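Local structure of oxidoreductase (Methanosarcina mazei, 3KA7) at residues F54-N59 and C159-S164; L163-D168 and R378-T383; E337-L342 and Y370-P375. The protein binds flavin-adenine dinucleotide and probably works as a flavin-dependent oxidoreductase of the amine oxidase family, with a substrate that is not established. All coordinates share one frame; numbering follows the deposited sequence.

Contact 1: residues F54-N59 and C159-S164; sequences FHMLPN and CGWALS. With FAD (flavin-adenine dinucleotide), chain B.
Phe-54 and Trp-161 meet through their side chains alone, for their CA atoms, the nearest pair between loop 54-59 and the end of helix 149-163, lie 10.5 Å apart. Trp-161 spans the gap. Its CG stands anti to the backbone N (chi1 171°), and this carries the indole out from the helix toward the loop. The six-membered ring turns its edge to the face of Phe-54, a T-shaped pair with planes at 75°. The closest atoms are Trp-161 CH2 and Phe-54 CD1, at 3.5 Å. The selenium of Met-56, a selenomethionine in this crystal, sits at the indole edge, with SE 4.4 Å from Trp-161 CZ2.

Phe-54 also meets the flavin. FAD C6 lies at the edge of its ring, near the ring plane, 3.4 Å from Phe-54 CD2. The loop backbone reads the pyrimidine end of the isoalloxazine: Phe-54 N donates to FAD O4 at 3.2 Å, and FAD N3 gives a weak bond to Met-56 O at 2.9 Å. Pro-58 packs beside the next carbonyl, its CD 3.3 Å from FAD O2. Val-298 and Leu-300 of strand 298-300 also touch the indole. Together these residues form part of the isoalloxazine pocket in this flavin-containing amine oxidoreductase fold.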
# COMPACT_ATOMS: atom_id res chain seq x y z
N PHE A 54 1.99 -6.64 2.96
CA PHE A 54 2.75 -7.36 3.97
C PHE A 54 1.88 -7.68 5.18
O PHE A 54 2.35 -7.60 6.32
CB PHE A 54 3.96 -6.52 4.40
CG PHE A 54 5.14 -6.57 3.46
CD1 PHE A 54 6.41 -6.86 3.96
CD2 PHE A 54 5.02 -6.29 2.12
CE1 PHE A 54 7.52 -6.89 3.11
CE2 PHE A 54 6.13 -6.31 1.27
CZ PHE A 54 7.36 -6.62 1.77
N HIS A 55 0.61 -8.04 4.96
CA HIS A 55 -0.25 -8.43 6.10
C HIS A 55 -0.32 -7.36 7.19
O HIS A 55 -0.39 -7.67 8.39
CB HIS A 55 0.24 -9.75 6.71
CG HIS A 55 -0.00 -10.95 5.83
ND1 HIS A 55 0.91 -11.97 5.69
CD2 HIS A 55 -1.06 -11.28 5.05
CE1 HIS A 55 0.43 -12.88 4.86
NE2 HIS A 55 -0.76 -12.48 4.46
N MSE A 56 -0.32 -6.10 6.78
CA MSE A 56 -0.21 -5.00 7.73
C MSE A 56 -1.01 -3.79 7.25
O MSE A 56 -1.02 -3.50 6.04
CB MSE A 56 1.27 -4.65 7.92
CG MSE A 56 1.57 -3.62 8.98
SE MSE A 56 3.47 -3.46 9.26
CE MSE A 56 3.61 -4.72 10.76
N LEU A 57 -1.68 -3.11 8.18
CA LEU A 57 -2.38 -1.85 7.91
C LEU A 57 -1.52 -0.69 8.42
O LEU A 57 -1.06 -0.71 9.56
CB LEU A 57 -3.74 -1.81 8.61
CG LEU A 57 -4.77 -2.89 8.25
CD1 LEU A 57 -6.11 -2.62 8.95
CD2 LEU A 57 -4.96 -2.99 6.76
N PRO A 58 -1.31 0.33 7.57
CA PRO A 58 -0.45 1.45 7.94
C PRO A 58 -0.90 2.17 9.23
O PRO A 58 -0.05 2.61 10.02
CB PRO A 58 -0.56 2.38 6.73
CG PRO A 58 -0.78 1.44 5.59
CD PRO A 58 -1.72 0.40 6.15
N ASN A 59 -2.21 2.28 9.43
CA ASN A 59 -2.72 2.92 10.64
C ASN A 59 -3.43 1.95 11.58
O ASN A 59 -4.20 2.37 12.46
CB ASN A 59 -3.63 4.10 10.30
CG ASN A 59 -2.91 5.24 9.59
OD1 ASN A 59 -3.21 5.55 8.45
ND2 ASN A 59 -1.98 5.89 10.29
N CYS A 159 10.40 6.20 3.33
CA CYS A 159 9.71 6.37 2.04
C CYS A 159 9.72 5.10 1.18
O CYS A 159 8.73 4.80 0.49
CB CYS A 159 10.34 7.52 1.25
SG CYS A 159 9.97 9.18 1.90
N GLY A 160 10.82 4.37 1.23
CA GLY A 160 10.94 3.10 0.52
C GLY A 160 9.99 2.05 1.06
O GLY A 160 9.26 1.42 0.29
N TRP A 161 9.98 1.86 2.38
CA TRP A 161 9.07 0.91 3.01
C TRP A 161 7.60 1.30 2.87
O TRP A 161 6.78 0.51 2.39
CB TRP A 161 9.40 0.76 4.50
CG TRP A 161 8.36 -0.04 5.22
CD1 TRP A 161 7.28 0.45 5.91
CD2 TRP A 161 8.28 -1.46 5.29
NE1 TRP A 161 6.53 -0.59 6.41
CE2 TRP A 161 7.13 -1.77 6.05
CE3 TRP A 161 9.07 -2.50 4.80
CZ2 TRP A 161 6.75 -3.09 6.32
CZ3 TRP A 161 8.69 -3.81 5.07
CH2 TRP A 161 7.54 -4.09 5.82
N ALA A 162 7.27 2.53 3.26
CA ALA A 162 5.87 2.96 3.35
C ALA A 162 5.23 3.23 1.99
O ALA A 162 4.05 2.92 1.80
CB ALA A 162 5.76 4.21 4.21
N LEU A 163 6.00 3.80 1.06
CA LEU A 163 5.47 4.33 -0.20
C LEU A 163 6.10 3.71 -1.46
O LEU A 163 5.62 3.94 -2.57
CB LEU A 163 5.68 5.85 -0.27
CG LEU A 163 5.25 6.68 0.94
CD1 LEU A 163 5.57 8.16 0.70
CD2 LEU A 163 3.79 6.49 1.21
N SER A 164 7.16 2.94 -1.27
CA SER A 164 7.95 2.43 -2.39
C SER A 164 8.43 3.58 -3.30
O SER A 164 8.30 3.53 -4.53
CB SER A 164 7.19 1.34 -3.18
OG SER A 164 8.09 0.29 -3.57
PA FAD B . -6.15 -4.49 -6.78
O1A FAD B . -5.35 -3.83 -7.87
O2A FAD B . -5.38 -5.27 -5.75
O5B FAD B . -7.25 -5.45 -7.45
C5B FAD B . -7.69 -5.22 -8.78
C4B FAD B . -8.50 -6.47 -9.14
O4B FAD B . -9.09 -6.34 -10.41
C3B FAD B . -7.60 -7.71 -9.17
O3B FAD B . -8.12 -8.71 -8.30
C2B FAD B . -7.64 -8.15 -10.63
O2B FAD B . -7.55 -9.55 -10.79
C1B FAD B . -8.97 -7.58 -11.11
N9A FAD B . -9.05 -7.29 -12.54
C8A FAD B . -8.12 -6.70 -13.37
N7A FAD B . -8.67 -6.58 -14.61
C5A FAD B . -9.93 -7.09 -14.56
C6A FAD B . -10.92 -7.25 -15.52
N6A FAD B . -10.76 -6.74 -16.74
N1A FAD B . -12.12 -7.82 -15.15
C2A FAD B . -12.35 -8.24 -13.86
N3A FAD B . -11.36 -8.09 -12.91
C4A FAD B . -10.18 -7.53 -13.27
N1 FAD B . -0.60 -1.89 1.43
C2 FAD B . -0.76 -1.73 2.79
O2 FAD B . -1.69 -1.05 3.23
N3 FAD B . 0.16 -2.33 3.65
C4 FAD B . 1.21 -3.07 3.16
O4 FAD B . 2.03 -3.60 3.91
C4X FAD B . 1.37 -3.22 1.79
N5 FAD B . 2.44 -3.95 1.28
C5X FAD B . 2.58 -4.10 -0.09
C6 FAD B . 3.64 -4.85 -0.61
C7 FAD B . 3.76 -5.02 -1.98
C7M FAD B . 4.92 -5.83 -2.51
C8 FAD B . 2.82 -4.44 -2.82
C8M FAD B . 2.93 -4.60 -4.31
C9 FAD B . 1.77 -3.69 -2.31
C9A FAD B . 1.64 -3.53 -0.93
N10 FAD B . 0.59 -2.78 -0.42
C10 FAD B . 0.45 -2.63 0.93
C1' FAD B . -0.38 -2.07 -1.31
C2' FAD B . -1.66 -2.90 -1.42
O2' FAD B . -1.32 -4.27 -1.65
C3' FAD B . -2.51 -2.36 -2.56
O3' FAD B . -2.58 -0.95 -2.47
C4' FAD B . -3.94 -2.89 -2.62
O4' FAD B . -4.00 -4.30 -2.51
C5' FAD B . -4.49 -2.50 -3.99
O5' FAD B . -5.88 -2.71 -3.95
P FAD B . -6.80 -2.17 -5.13
O1P FAD B . -8.12 -1.71 -4.55
O2P FAD B . -6.09 -1.13 -5.98
O3P FAD B . -7.14 -3.43 -6.06

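Contact 2: residues L163-D168 and R378-T383; sequences LSLKSD and RAASGT. With FAD (flavin-adenine dinucleotide), chain B.
A type II beta turn from Ala-380 to Thr-383, in the loop that follows the FAD-binding Arg-378, packs against the chain leaving helix 149-163. Leu-165 and Leu-163 both touch Ser-381, from neighbouring directions. Leu-165 has CG anti to its carbonyl carbon (chi1 -66°), which brings CD1 to 3.5 Å from Ser-381 O. Its other methyl, CD2, touches Ala-380 CB. Leu-163 CD2 approaches the serine hydroxyl, 3.5 Å from Ser-381 OG.

No direct hydrogen bond joins the two segments. A water does so instead: it donates to Leu-163 O at 2.7 Å and accepts from Ser-381 N at 3.0 Å. Both buried backbone groups thus gain a partner. The turn is closed by Thr-383 N bonding to Ala-380 O. Thr-383 OG1 also donates to Ala-380 O, at 2.6 Å, in the carbonyl plane and on a lone pair, so two donors grip this oxygen. Gly-382 takes the positive phi (88°) of the third turn position, where a CB would jam against Ser-381 O.

At the start of segment 378-383, Arg-378 extends from CG to NE toward the FAD diphosphate. The edge of its guanidinium faces O1A. Arg-378 NH1 is modelled so close to FAD O1A that the exact length of this bond is doubtful. Arg-378 NH2 makes a weak bond to FAD O1A at 2.9 Å. Asp-399, another FAD-binding residue, accepts from Arg-378 N.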
# COMPACT_ATOMS: atom_id res chain seq x y z
N LEU A 163 6.00 3.80 1.06
CA LEU A 163 5.47 4.33 -0.20
C LEU A 163 6.10 3.71 -1.46
O LEU A 163 5.62 3.94 -2.57
CB LEU A 163 5.68 5.85 -0.27
CG LEU A 163 5.25 6.68 0.94
CD1 LEU A 163 5.57 8.16 0.70
CD2 LEU A 163 3.79 6.49 1.21
N SER A 164 7.16 2.94 -1.27
CA SER A 164 7.95 2.43 -2.39
C SER A 164 8.43 3.58 -3.30
O SER A 164 8.30 3.53 -4.53
CB SER A 164 7.19 1.34 -3.18
OG SER A 164 8.09 0.29 -3.57
N LEU A 165 8.99 4.61 -2.67
CA LEU A 165 9.53 5.78 -3.37
C LEU A 165 10.82 6.23 -2.69
O LEU A 165 11.06 5.89 -1.54
CB LEU A 165 8.54 6.94 -3.32
CG LEU A 165 7.23 6.75 -4.06
CD1 LEU A 165 6.25 7.86 -3.72
CD2 LEU A 165 7.53 6.70 -5.53
N LYS A 166 11.63 7.03 -3.38
CA LYS A 166 12.76 7.68 -2.71
C LYS A 166 12.31 9.01 -2.14
O LYS A 166 11.36 9.60 -2.62
CB LYS A 166 13.89 7.93 -3.71
CG LYS A 166 14.52 6.65 -4.19
CD LYS A 166 15.44 6.08 -3.14
CE LYS A 166 16.79 6.79 -3.15
NZ LYS A 166 17.88 5.86 -2.71
N SER A 167 13.00 9.51 -1.12
CA SER A 167 12.57 10.76 -0.50
C SER A 167 12.68 11.96 -1.44
O SER A 167 12.06 13.00 -1.22
CB SER A 167 13.34 11.03 0.80
OG SER A 167 14.72 11.21 0.54
N ASP A 168 13.47 11.83 -2.51
CA ASP A 168 13.57 12.92 -3.47
C ASP A 168 12.45 12.83 -4.52
O ASP A 168 12.41 13.62 -5.46
CB ASP A 168 14.97 13.00 -4.12
CG ASP A 168 15.27 11.83 -5.05
OD1 ASP A 168 14.47 10.89 -5.15
OD2 ASP A 168 16.35 11.87 -5.71
N ARG A 378 -0.68 1.65 -8.28
CA ARG A 378 -0.90 2.04 -9.68
C ARG A 378 -0.57 3.51 -9.95
O ARG A 378 -0.25 3.89 -11.09
CB ARG A 378 -2.34 1.69 -10.10
CG ARG A 378 -2.59 0.20 -10.06
CD ARG A 378 -3.79 -0.22 -10.92
NE ARG A 378 -3.76 -1.67 -11.16
CZ ARG A 378 -4.25 -2.52 -10.29
NH1 ARG A 378 -4.78 -2.01 -9.19
NH2 ARG A 378 -4.21 -3.84 -10.49
N ALA A 379 -0.66 4.33 -8.92
CA ALA A 379 -0.24 5.73 -8.98
C ALA A 379 0.68 5.99 -7.80
O ALA A 379 0.32 5.68 -6.65
CB ALA A 379 -1.44 6.65 -8.91
N ALA A 380 1.85 6.56 -8.07
CA ALA A 380 2.84 6.78 -7.02
C ALA A 380 2.26 7.67 -5.95
O ALA A 380 1.57 8.65 -6.25
CB ALA A 380 4.08 7.41 -7.59
N SER A 381 2.53 7.34 -4.70
CA SER A 381 2.05 8.18 -3.62
C SER A 381 2.38 9.64 -3.89
O SER A 381 3.47 9.96 -4.34
CB SER A 381 2.64 7.76 -2.29
OG SER A 381 1.72 6.92 -1.62
N GLY A 382 1.43 10.51 -3.58
CA GLY A 382 1.59 11.94 -3.78
C GLY A 382 1.18 12.42 -5.16
O GLY A 382 1.23 13.62 -5.44
N THR A 383 0.79 11.49 -6.04
CA THR A 383 0.42 11.83 -7.43
C THR A 383 -1.02 11.43 -7.82
O THR A 383 -1.48 11.70 -8.93
CB THR A 383 1.39 11.21 -8.46
OG1 THR A 383 1.12 9.80 -8.59
CG2 THR A 383 2.84 11.42 -8.06
PA FAD B . -6.15 -4.49 -6.78
O1A FAD B . -5.35 -3.83 -7.87
O2A FAD B . -5.38 -5.27 -5.75
O5B FAD B . -7.25 -5.45 -7.45
C5B FAD B . -7.69 -5.22 -8.78
C4B FAD B . -8.50 -6.47 -9.14
O4B FAD B . -9.09 -6.34 -10.41
C3B FAD B . -7.60 -7.71 -9.17
O3B FAD B . -8.12 -8.71 -8.30
C2B FAD B . -7.64 -8.15 -10.63
O2B FAD B . -7.55 -9.55 -10.79
C1B FAD B . -8.97 -7.58 -11.11
N9A FAD B . -9.05 -7.29 -12.54
C8A FAD B . -8.12 -6.70 -13.37
N7A FAD B . -8.67 -6.58 -14.61
C5A FAD B . -9.93 -7.09 -14.56
C6A FAD B . -10.92 -7.25 -15.52
N6A FAD B . -10.76 -6.74 -16.74
N1A FAD B . -12.12 -7.82 -15.15
C2A FAD B . -12.35 -8.24 -13.86
N3A FAD B . -11.36 -8.09 -12.91
C4A FAD B . -10.18 -7.53 -13.27
N1 FAD B . -0.60 -1.89 1.43
C2 FAD B . -0.76 -1.73 2.79
O2 FAD B . -1.69 -1.05 3.23
N3 FAD B . 0.16 -2.33 3.65
C4 FAD B . 1.21 -3.07 3.16
O4 FAD B . 2.03 -3.60 3.91
C4X FAD B . 1.37 -3.22 1.79
N5 FAD B . 2.44 -3.95 1.28
C5X FAD B . 2.58 -4.10 -0.09
C6 FAD B . 3.64 -4.85 -0.61
C7 FAD B . 3.76 -5.02 -1.98
C7M FAD B . 4.92 -5.83 -2.51
C8 FAD B . 2.82 -4.44 -2.82
C8M FAD B . 2.93 -4.60 -4.31
C9 FAD B . 1.77 -3.69 -2.31
C9A FAD B . 1.64 -3.53 -0.93
N10 FAD B . 0.59 -2.78 -0.42
C10 FAD B . 0.45 -2.63 0.93
C1' FAD B . -0.38 -2.07 -1.31
C2' FAD B . -1.66 -2.90 -1.42
O2' FAD B . -1.32 -4.27 -1.65
C3' FAD B . -2.51 -2.36 -2.56
O3' FAD B . -2.58 -0.95 -2.47
C4' FAD B . -3.94 -2.89 -2.62
O4' FAD B . -4.00 -4.30 -2.51
C5' FAD B . -4.49 -2.50 -3.99
O5' FAD B . -5.88 -2.71 -3.95
P FAD B . -6.80 -2.17 -5.13
O1P FAD B . -8.12 -1.71 -4.55
O2P FAD B . -6.09 -1.13 -5.98
O3P FAD B . -7.14 -3.43 -6.06
O HOH W 1 3.54 4.59 -4.09

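Contact 3: residues E337-L342 and Y370-P375; sequences ENVKNL and YHDEWP. With FAD (flavin-adenine dinucleotide), chain B.
Val-339 lays its CG1 methyl over one face of the His-371 imidazole. This is a CH-pi contact, with Val-339 CG1 3.8 Å from the centroid of the His-371 ring and 23° off the normal. CG1 is the branch anti to the backbone N (chi1 169°); the other branch, CG2, lies against His-371 CB. Leu-342 reaches the same ring obliquely through CD1. The histidine CG stands between its own backbone N and carbonyl carbon (chi1 58°), and the ring lies against Val-339 and Leu-342. Asp-372 adds a looser touch, with OD2 3.9 Å from Val-339 CG1.

The contact joins the run into helix 342-356 to a type II' turn, His-371 to Trp-374, at the end of edge strand 362-370. Ala-280 of the neighbouring strand 280-288 touches both Val-339 and His-371.

Tyr-370 leaves the backbone away from segment 337-342, and its ring meets the flavin. FAD C8M sits over one face of the ring, 3.5 Å from Tyr-370 CG, and FAD C7M lies 3.5 Å from Tyr-370 CD2. Cutting the side chain back to an alanine is likely to open a gap beside the dimethylbenzene end and leave FAD C7M and C8M without the ring that packs on them. Pro-375 O approaches the same end, 3.2 Å from FAD C8M. Farther along the cofactor, the edge of Trp-374 meets the adenosine ribose, with Trp-374 CH2 4.0 Å from FAD C3B.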
# COMPACT_ATOMS: atom_id res chain seq x y z
N GLU A 337 13.74 2.83 -13.72
CA GLU A 337 14.86 2.49 -14.63
C GLU A 337 15.46 1.13 -14.36
O GLU A 337 16.17 0.58 -15.20
CB GLU A 337 16.02 3.47 -14.50
CG GLU A 337 15.65 4.89 -14.27
CD GLU A 337 15.31 5.14 -12.83
OE1 GLU A 337 16.24 5.33 -12.01
OE2 GLU A 337 14.11 5.15 -12.53
N ASN A 338 15.22 0.61 -13.17
CA ASN A 338 15.82 -0.64 -12.78
C ASN A 338 14.86 -1.83 -12.86
O ASN A 338 15.25 -2.97 -12.63
CB ASN A 338 16.45 -0.52 -11.38
CG ASN A 338 17.69 0.35 -11.39
OD1 ASN A 338 18.46 0.35 -12.36
ND2 ASN A 338 17.90 1.10 -10.31
N VAL A 339 13.62 -1.58 -13.23
CA VAL A 339 12.67 -2.67 -13.44
C VAL A 339 13.19 -3.65 -14.49
O VAL A 339 12.95 -4.86 -14.40
CB VAL A 339 11.26 -2.16 -13.81
CG1 VAL A 339 10.39 -3.31 -14.26
CG2 VAL A 339 10.64 -1.48 -12.63
N LYS A 340 13.89 -3.12 -15.49
CA LYS A 340 14.51 -3.97 -16.51
C LYS A 340 15.68 -4.78 -15.95
O LYS A 340 16.13 -5.74 -16.57
CB LYS A 340 14.96 -3.12 -17.72
CG LYS A 340 16.22 -2.30 -17.49
CD LYS A 340 16.58 -1.47 -18.72
CE LYS A 340 15.57 -0.35 -18.92
NZ LYS A 340 15.99 0.67 -19.93
N ASN A 341 16.15 -4.39 -14.76
CA ASN A 341 17.30 -5.04 -14.12
C ASN A 341 16.93 -5.78 -12.83
O ASN A 341 17.69 -5.72 -11.86
CB ASN A 341 18.38 -4.00 -13.77
CG ASN A 341 18.83 -3.18 -14.97
OD1 ASN A 341 18.92 -1.95 -14.89
ND2 ASN A 341 19.15 -3.85 -16.06
N LEU A 342 15.79 -6.46 -12.80
CA LEU A 342 15.32 -7.10 -11.57
C LEU A 342 16.28 -8.14 -10.99
O LEU A 342 16.41 -8.28 -9.77
CB LEU A 342 13.94 -7.73 -11.77
CG LEU A 342 12.75 -6.77 -11.83
CD1 LEU A 342 11.44 -7.52 -12.01
CD2 LEU A 342 12.71 -5.91 -10.58
N TYR A 370 7.11 -6.64 -8.15
CA TYR A 370 5.89 -5.91 -8.49
C TYR A 370 6.20 -4.65 -9.25
O TYR A 370 7.04 -3.85 -8.85
CB TYR A 370 5.12 -5.55 -7.22
CG TYR A 370 4.70 -6.77 -6.44
CD1 TYR A 370 3.43 -7.31 -6.59
CD2 TYR A 370 5.58 -7.39 -5.57
CE1 TYR A 370 3.04 -8.45 -5.90
CE2 TYR A 370 5.20 -8.53 -4.87
CZ TYR A 370 3.93 -9.05 -5.04
OH TYR A 370 3.56 -10.17 -4.34
N HIS A 371 5.52 -4.45 -10.36
CA HIS A 371 5.79 -3.29 -11.17
C HIS A 371 4.72 -3.23 -12.24
O HIS A 371 3.94 -4.17 -12.40
CB HIS A 371 7.18 -3.41 -11.81
CG HIS A 371 7.36 -4.62 -12.66
ND1 HIS A 371 7.81 -5.83 -12.16
CD2 HIS A 371 7.18 -4.81 -13.99
CE1 HIS A 371 7.87 -6.71 -13.14
NE2 HIS A 371 7.49 -6.12 -14.26
N ASP A 372 4.67 -2.10 -12.93
CA ASP A 372 3.82 -1.93 -14.11
C ASP A 372 2.36 -2.32 -13.87
O ASP A 372 1.68 -1.67 -13.07
CB ASP A 372 4.47 -2.64 -15.32
CG ASP A 372 5.75 -1.95 -15.75
OD1 ASP A 372 5.66 -0.77 -16.16
OD2 ASP A 372 6.85 -2.55 -15.65
N GLU A 373 1.86 -3.35 -14.55
CA GLU A 373 0.43 -3.66 -14.47
C GLU A 373 0.01 -4.38 -13.18
O GLU A 373 -1.18 -4.57 -12.93
CB GLU A 373 -0.05 -4.49 -15.67
CG GLU A 373 0.13 -3.80 -17.01
CD GLU A 373 -0.35 -4.66 -18.18
OE1 GLU A 373 -0.29 -5.91 -18.11
OE2 GLU A 373 -0.77 -4.08 -19.19
N TRP A 374 0.98 -4.81 -12.38
CA TRP A 374 0.70 -5.43 -11.09
C TRP A 374 1.76 -4.89 -10.13
O TRP A 374 2.70 -5.59 -9.75
CB TRP A 374 0.81 -6.96 -11.22
CG TRP A 374 0.16 -7.80 -10.13
CD1 TRP A 374 0.79 -8.62 -9.24
CD2 TRP A 374 -1.25 -7.96 -9.87
NE1 TRP A 374 -0.12 -9.26 -8.44
CE2 TRP A 374 -1.38 -8.87 -8.80
CE3 TRP A 374 -2.40 -7.41 -10.43
CZ2 TRP A 374 -2.63 -9.24 -8.28
CZ3 TRP A 374 -3.64 -7.78 -9.91
CH2 TRP A 374 -3.74 -8.68 -8.85
N PRO A 375 1.62 -3.61 -9.78
CA PRO A 375 2.68 -2.85 -9.12
C PRO A 375 2.51 -2.81 -7.61
O PRO A 375 1.63 -3.46 -7.06
CB PRO A 375 2.45 -1.44 -9.65
CG PRO A 375 0.93 -1.36 -9.74
CD PRO A 375 0.47 -2.76 -10.13
PA FAD B . -6.15 -4.49 -6.78
O1A FAD B . -5.35 -3.83 -7.87
O2A FAD B . -5.38 -5.27 -5.75
O5B FAD B . -7.25 -5.45 -7.45
C5B FAD B . -7.69 -5.22 -8.78
C4B FAD B . -8.50 -6.47 -9.14
O4B FAD B . -9.09 -6.34 -10.41
C3B FAD B . -7.60 -7.71 -9.17
O3B FAD B . -8.12 -8.71 -8.30
C2B FAD B . -7.64 -8.15 -10.63
O2B FAD B . -7.55 -9.55 -10.79
C1B FAD B . -8.97 -7.58 -11.11
N9A FAD B . -9.05 -7.29 -12.54
C8A FAD B . -8.12 -6.70 -13.37
N7A FAD B . -8.67 -6.58 -14.61
C5A FAD B . -9.93 -7.09 -14.56
C6A FAD B . -10.92 -7.25 -15.52
N6A FAD B . -10.76 -6.74 -16.74
N1A FAD B . -12.12 -7.82 -15.15
C2A FAD B . -12.35 -8.24 -13.86
N3A FAD B . -11.36 -8.09 -12.91
C4A FAD B . -10.18 -7.53 -13.27
N1 FAD B . -0.60 -1.89 1.43
C2 FAD B . -0.76 -1.73 2.79
O2 FAD B . -1.69 -1.05 3.23
N3 FAD B . 0.16 -2.33 3.65
C4 FAD B . 1.21 -3.07 3.16
O4 FAD B . 2.03 -3.60 3.91
C4X FAD B . 1.37 -3.22 1.79
N5 FAD B . 2.44 -3.95 1.28
C5X FAD B . 2.58 -4.10 -0.09
C6 FAD B . 3.64 -4.85 -0.61
C7 FAD B . 3.76 -5.02 -1.98
C7M FAD B . 4.92 -5.83 -2.51
C8 FAD B . 2.82 -4.44 -2.82
C8M FAD B . 2.93 -4.60 -4.31
C9 FAD B . 1.77 -3.69 -2.31
C9A FAD B . 1.64 -3.53 -0.93
N10 FAD B . 0.59 -2.78 -0.42
C10 FAD B . 0.45 -2.63 0.93
C1' FAD B . -0.38 -2.07 -1.31
C2' FAD B . -1.66 -2.90 -1.42
O2' FAD B . -1.32 -4.27 -1.65
C3' FAD B . -2.51 -2.36 -2.56
O3' FAD B . -2.58 -0.95 -2.47
C4' FAD B . -3.94 -2.89 -2.62
O4' FAD B . -4.00 -4.30 -2.51
C5' FAD B . -4.49 -2.50 -3.99
O5' FAD B . -5.88 -2.71 -3.95
P FAD B . -6.80 -2.17 -5.13
O1P FAD B . -8.12 -1.71 -4.55
O2P FAD B . -6.09 -1.13 -5.98
O3P FAD B . -7.14 -3.43 -6.06

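Overall arrangement
Contacts 1 and 2 are buried, whereas contact 3 lies at the surface. The first two share Leu-163 and Ser-164: the end of helix 149-163 faces the flavin loop through Trp-161, and the chain that leaves it meets the 378-383 turn. Contact 3 is nested inside the loop closed by contact 2, their centres 14 Å apart, and does not touch contact 1. All three reach FAD: contact 1 at the isoalloxazine, contact 2 at the diphosphate, contact 3 at the dimethylbenzene end and the ribose. The buried contacts use aromatic and leucine packing, with a water joining backbones in contact 2. Surface contact 3 relies on a CH-pi touch at the edge of the sheet.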